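Domain of Unknown Function with a Cystatin-Like Fold (Nostoc punctiforme, PDB 2RGQ) is of unknown function but adopts a cystatin-like fold with a SnoaL-like domain of the NTF2 clan, consistent with a small-molecule-binding or enzymatic role. Local coordinates at residues T34-W45 with Y119-V127. Sequence-based numbering, arbitrary orientation.
Sequences TFASDGALQGFW and YLILRQIEV
One water, where the strand pairing ends, is gripped three times: it accepts from Phe-44 N and Val-127 N and donates to Ile-125 O at 2.6 Å. Before it, Gln-42 N reaches Arg-123 O at 2.8 Å, almost straight at the hydrogen (172°), and a Leu-41 CA-H...O contact meets the same oxygen. Gln-42 O accepts Ile-125 N, and Ala-40 O accepts Arg-123 N: the alternating bonds of parallel strands. Ala-40 N to Ile-121 O is bent, the donor above the carbonyl plane. On one face Gln-124 NE2 donates to Gln-42 OE1 (2.9 Å), the amide planes 22° apart. The opposite face turns to the helices: Leu-41 CD1 lies alongside Arg-123 CG at 3.6 Å, while the arginine chain bends at chi3 and carries its guanidinium to salt bridges with Asp-109 and Glu-20. Upstream, Leu-120 CD1 sits over the Phe-35 ring face, 4.0 Å from its centroid; with CG anti to the carbonyl carbon (chi1 -69°), the branch also meets Thr-34 OG1, which bonds Tyr-31 O. A type I turn, Ala-36 to Gly-39, offsets the register beside Ile-121 and Leu-122, a classic beta bulge against Gln-110 of strand 101-114. This parallel pair within a curved, largely antiparallel sheet packed against helices is consistent with the cystatin-like alpha+beta fold.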
loop_
_atom_site.group_PDB
_atom_site.type_symbol
_atom_site.label_atom_id
_atom_site.label_comp_id
_atom_site.label_asym_id
_atom_site.label_seq_id
_atom_site.Cartn_x
_atom_site.Cartn_y
_atom_site.Cartn_z
ATOM N N THR B 34 3.495 -17.767 8.274
ATOM C CA THR B 34 3.003 -17.390 6.932
ATOM C C THR B 34 3.270 -18.469 5.875
ATOM O O THR B 34 2.615 -18.469 4.840
ATOM C CB THR B 34 3.621 -16.046 6.428
ATOM O OG1 THR B 34 5.005 -16.224 6.083
ATOM C CG2 THR B 34 3.428 -14.933 7.470
ATOM N N PHE B 35 4.189 -19.390 6.140
ATOM C CA PHE B 35 4.550 -20.427 5.204
ATOM C C PHE B 35 3.883 -21.754 5.491
ATOM O O PHE B 35 3.738 -22.162 6.652
ATOM C CB PHE B 35 6.063 -20.695 5.202
ATOM C CG PHE B 35 6.864 -19.638 4.518
ATOM C CD1 PHE B 35 7.111 -19.714 3.159
ATOM C CD2 PHE B 35 7.377 -18.559 5.245
ATOM C CE1 PHE B 35 7.832 -18.741 2.527
ATOM C CE2 PHE B 35 8.094 -17.560 4.599
ATOM C CZ PHE B 35 8.323 -17.665 3.239
ATOM N N ALA B 36 3.576 -22.489 4.423
ATOM C CA ALA B 36 3.198 -23.902 4.590
ATOM C C ALA B 36 4.397 -24.660 5.180
ATOM O O ALA B 36 5.557 -24.177 5.093
ATOM C CB ALA B 36 2.788 -24.526 3.234
ATOM N N SER B 37 4.156 -25.854 5.754
ATOM C CA SER B 37 5.215 -26.698 6.284
ATOM C C SER B 37 6.287 -26.898 5.230
ATOM O O SER B 37 7.432 -26.887 5.594
ATOM C CB SER B 37 4.705 -28.064 6.775
ATOM O OG SER B 37 3.997 -28.684 5.721
ATOM N N ASP B 38 5.919 -27.018 3.948
ATOM C CA ASP B 38 6.878 -27.231 2.850
ATOM C C ASP B 38 7.001 -26.004 1.942
ATOM O O ASP B 38 7.405 -26.123 0.785
ATOM C CB ASP B 38 6.541 -28.514 2.042
ATOM C CG ASP B 38 5.120 -28.521 1.466
ATOM O OD1 ASP B 38 4.274 -27.751 1.947
ATOM O OD2 ASP B 38 4.855 -29.300 0.538
ATOM N N GLY B 39 6.673 -24.825 2.483
ATOM C CA GLY B 39 6.744 -23.583 1.755
ATOM C C GLY B 39 8.172 -23.169 1.483
ATOM O O GLY B 39 9.065 -23.594 2.194
ATOM N N ALA B 40 8.362 -22.298 0.485
ATOM C CA ALA B 40 9.693 -21.899 0.074
ATOM C C ALA B 40 9.784 -20.410 -0.214
ATOM O O ALA B 40 8.775 -19.783 -0.558
ATOM C CB ALA B 40 10.139 -22.675 -1.159
ATOM N N LEU B 41 10.984 -19.874 0.002
ATOM C CA LEU B 41 11.358 -18.476 -0.324
ATOM C C LEU B 41 12.556 -18.534 -1.252
ATOM O O LEU B 41 13.597 -19.148 -0.887
ATOM C CB LEU B 41 11.753 -17.685 0.913
ATOM C CG LEU B 41 12.214 -16.221 0.680
ATOM C CD1 LEU B 41 11.202 -15.383 -0.054
ATOM C CD2 LEU B 41 12.586 -15.534 2.004
ATOM N N GLN B 42 12.426 -17.903 -2.433
ATOM C CA GLN B 42 13.504 -17.816 -3.413
ATOM C C GLN B 42 13.804 -16.377 -3.774
ATOM O O GLN B 42 12.899 -15.622 -4.044
ATOM C CB GLN B 42 13.129 -18.535 -4.703
ATOM C CG GLN B 42 14.247 -18.629 -5.730
ATOM C CD GLN B 42 13.885 -19.522 -6.887
ATOM O OE1 GLN B 42 12.693 -19.720 -7.204
ATOM N NE2 GLN B 42 14.910 -20.099 -7.514
ATOM N N GLY B 43 15.094 -16.056 -3.864
ATOM C CA GLY B 43 15.585 -14.772 -4.369
ATOM C C GLY B 43 16.941 -15.032 -5.037
ATOM O O GLY B 43 17.357 -16.180 -5.167
ATOM N N PHE B 44 17.647 -13.983 -5.449
ATOM C CA PHE B 44 18.955 -14.145 -6.087
ATOM C C PHE B 44 19.930 -14.918 -5.197
ATOM O O PHE B 44 20.813 -15.566 -5.707
ATOM C CB PHE B 44 19.579 -12.777 -6.501
ATOM C CG PHE B 44 19.975 -11.898 -5.336
ATOM C CD1 PHE B 44 21.231 -12.042 -4.723
ATOM C CD2 PHE B 44 19.122 -10.928 -4.865
ATOM C CE1 PHE B 44 21.585 -11.250 -3.639
ATOM C CE2 PHE B 44 19.458 -10.126 -3.793
ATOM C CZ PHE B 44 20.705 -10.296 -3.167
ATOM N N TRP B 45 19.773 -14.770 -3.876
ATOM C CA TRP B 45 20.622 -15.412 -2.842
ATOM C C TRP B 45 20.478 -16.955 -2.703
ATOM O O TRP B 45 21.348 -17.617 -2.103
ATOM C CB TRP B 45 20.387 -14.731 -1.476
ATOM C CG TRP B 45 18.995 -14.836 -1.030
ATOM C CD1 TRP B 45 18.384 -15.930 -0.469
ATOM C CD2 TRP B 45 17.978 -13.863 -1.229
ATOM N NE1 TRP B 45 17.065 -15.668 -0.287
ATOM C CE2 TRP B 45 16.779 -14.411 -0.747
ATOM C CE3 TRP B 45 17.962 -12.583 -1.802
ATOM C CZ2 TRP B 45 15.574 -13.700 -0.773
ATOM C CZ3 TRP B 45 16.781 -11.874 -1.823
ATOM C CH2 TRP B 45 15.595 -12.432 -1.327
ATOM N N TYR B 119 -1.676 -19.988 3.150
ATOM C CA TYR B 119 -0.246 -20.048 3.381
ATOM C C TYR B 119 0.571 -19.809 2.133
ATOM O O TYR B 119 0.122 -20.098 1.025
ATOM C CB TYR B 119 0.157 -21.463 3.825
ATOM C CG TYR B 119 -0.398 -21.865 5.131
ATOM C CD1 TYR B 119 0.246 -21.518 6.324
ATOM C CD2 TYR B 119 -1.588 -22.560 5.202
ATOM C CE1 TYR B 119 -0.289 -21.887 7.550
ATOM C CE2 TYR B 119 -2.143 -22.927 6.426
ATOM C CZ TYR B 119 -1.488 -22.606 7.589
ATOM O OH TYR B 119 -2.086 -22.961 8.774
ATOM N N LEU B 120 1.763 -19.250 2.306
ATOM C CA LEU B 120 2.733 -19.154 1.233
ATOM C C LEU B 120 3.307 -20.537 0.855
ATOM O O LEU B 120 3.880 -21.258 1.713
ATOM C CB LEU B 120 3.901 -18.241 1.671
ATOM C CG LEU B 120 3.613 -16.741 1.835
ATOM C CD1 LEU B 120 4.809 -16.069 2.517
ATOM C CD2 LEU B 120 3.333 -16.075 0.497
ATOM N N ILE B 121 3.155 -20.925 -0.414
ATOM C CA ILE B 121 3.811 -22.131 -0.948
ATOM C C ILE B 121 5.167 -21.764 -1.550
ATOM O O ILE B 121 6.166 -22.485 -1.391
ATOM C CB ILE B 121 2.961 -22.825 -2.050
ATOM C CG1 ILE B 121 1.605 -23.278 -1.458
ATOM C CG2 ILE B 121 3.770 -23.982 -2.738
ATOM C CD1 ILE B 121 1.707 -24.275 -0.282
ATOM N N LEU B 122 5.183 -20.681 -2.318
ATOM C CA LEU B 122 6.395 -20.216 -2.925
ATOM C C LEU B 122 6.362 -18.740 -3.084
ATOM O O LEU B 122 5.502 -18.206 -3.778
ATOM C CB LEU B 122 6.613 -20.839 -4.307
ATOM C CG LEU B 122 7.836 -20.351 -5.091
ATOM C CD1 LEU B 122 9.129 -20.578 -4.318
ATOM C CD2 LEU B 122 7.891 -21.083 -6.391
ATOM N N ARG B 123 7.312 -18.068 -2.452
ATOM C CA ARG B 123 7.496 -16.629 -2.630
ATOM C C ARG B 123 8.808 -16.428 -3.370
ATOM O O ARG B 123 9.862 -16.891 -2.908
ATOM C CB ARG B 123 7.457 -15.898 -1.285
ATOM C CG ARG B 123 7.983 -14.473 -1.406
ATOM C CD ARG B 123 7.727 -13.646 -0.200
ATOM N NE ARG B 123 6.408 -13.033 -0.338
ATOM C CZ ARG B 123 6.083 -11.826 0.107
ATOM N NH1 ARG B 123 6.918 -11.060 0.789
ATOM N NH2 ARG B 123 4.875 -11.368 -0.143
ATOM N N GLN B 124 8.729 -15.756 -4.529
ATOM C CA GLN B 124 9.876 -15.429 -5.375
ATOM C C GLN B 124 10.034 -13.922 -5.403
ATOM O O GLN B 124 9.110 -13.204 -5.815
ATOM C CB GLN B 124 9.691 -15.962 -6.790
ATOM C CG GLN B 124 9.832 -17.488 -6.839
ATOM C CD GLN B 124 9.508 -18.050 -8.188
ATOM O OE1 GLN B 124 8.410 -17.844 -8.664
ATOM N NE2 GLN B 124 10.400 -18.835 -8.760
ATOM N N ILE B 125 11.167 -13.454 -4.903
ATOM C CA ILE B 125 11.511 -12.032 -4.836
ATOM C C ILE B 125 12.539 -11.740 -5.931
ATOM O O ILE B 125 13.596 -12.374 -5.969
ATOM C CB ILE B 125 12.062 -11.657 -3.439
ATOM C CG1 ILE B 125 11.051 -12.035 -2.345
ATOM C CG2 ILE B 125 12.395 -10.160 -3.402
ATOM C CD1 ILE B 125 11.405 -11.700 -0.950
ATOM N N GLU B 126 12.218 -10.792 -6.815
ATOM C CA GLU B 126 13.057 -10.405 -7.943
ATOM C C GLU B 126 13.523 -9.008 -7.618
ATOM O O GLU B 126 12.813 -8.038 -7.872
ATOM C CB GLU B 126 12.242 -10.479 -9.242
ATOM C CG GLU B 126 11.721 -11.892 -9.499
ATOM C CD GLU B 126 10.977 -12.066 -10.830
ATOM O OE1 GLU B 126 10.654 -11.057 -11.513
ATOM O OE2 GLU B 126 10.703 -13.244 -11.197
ATOM N N VAL B 127 14.701 -8.936 -6.992
ATOM C CA VAL B 127 15.262 -7.686 -6.509
ATOM C C VAL B 127 15.705 -6.749 -7.634
ATOM O O VAL B 127 16.387 -7.196 -8.604
ATOM C CB VAL B 127 16.447 -7.995 -5.517
ATOM C CG1 VAL B 127 17.228 -6.739 -5.168
ATOM C CG2 VAL B 127 15.909 -8.689 -4.250
HETATM O O HOH W 1 16.054 -11.629 -6.437
#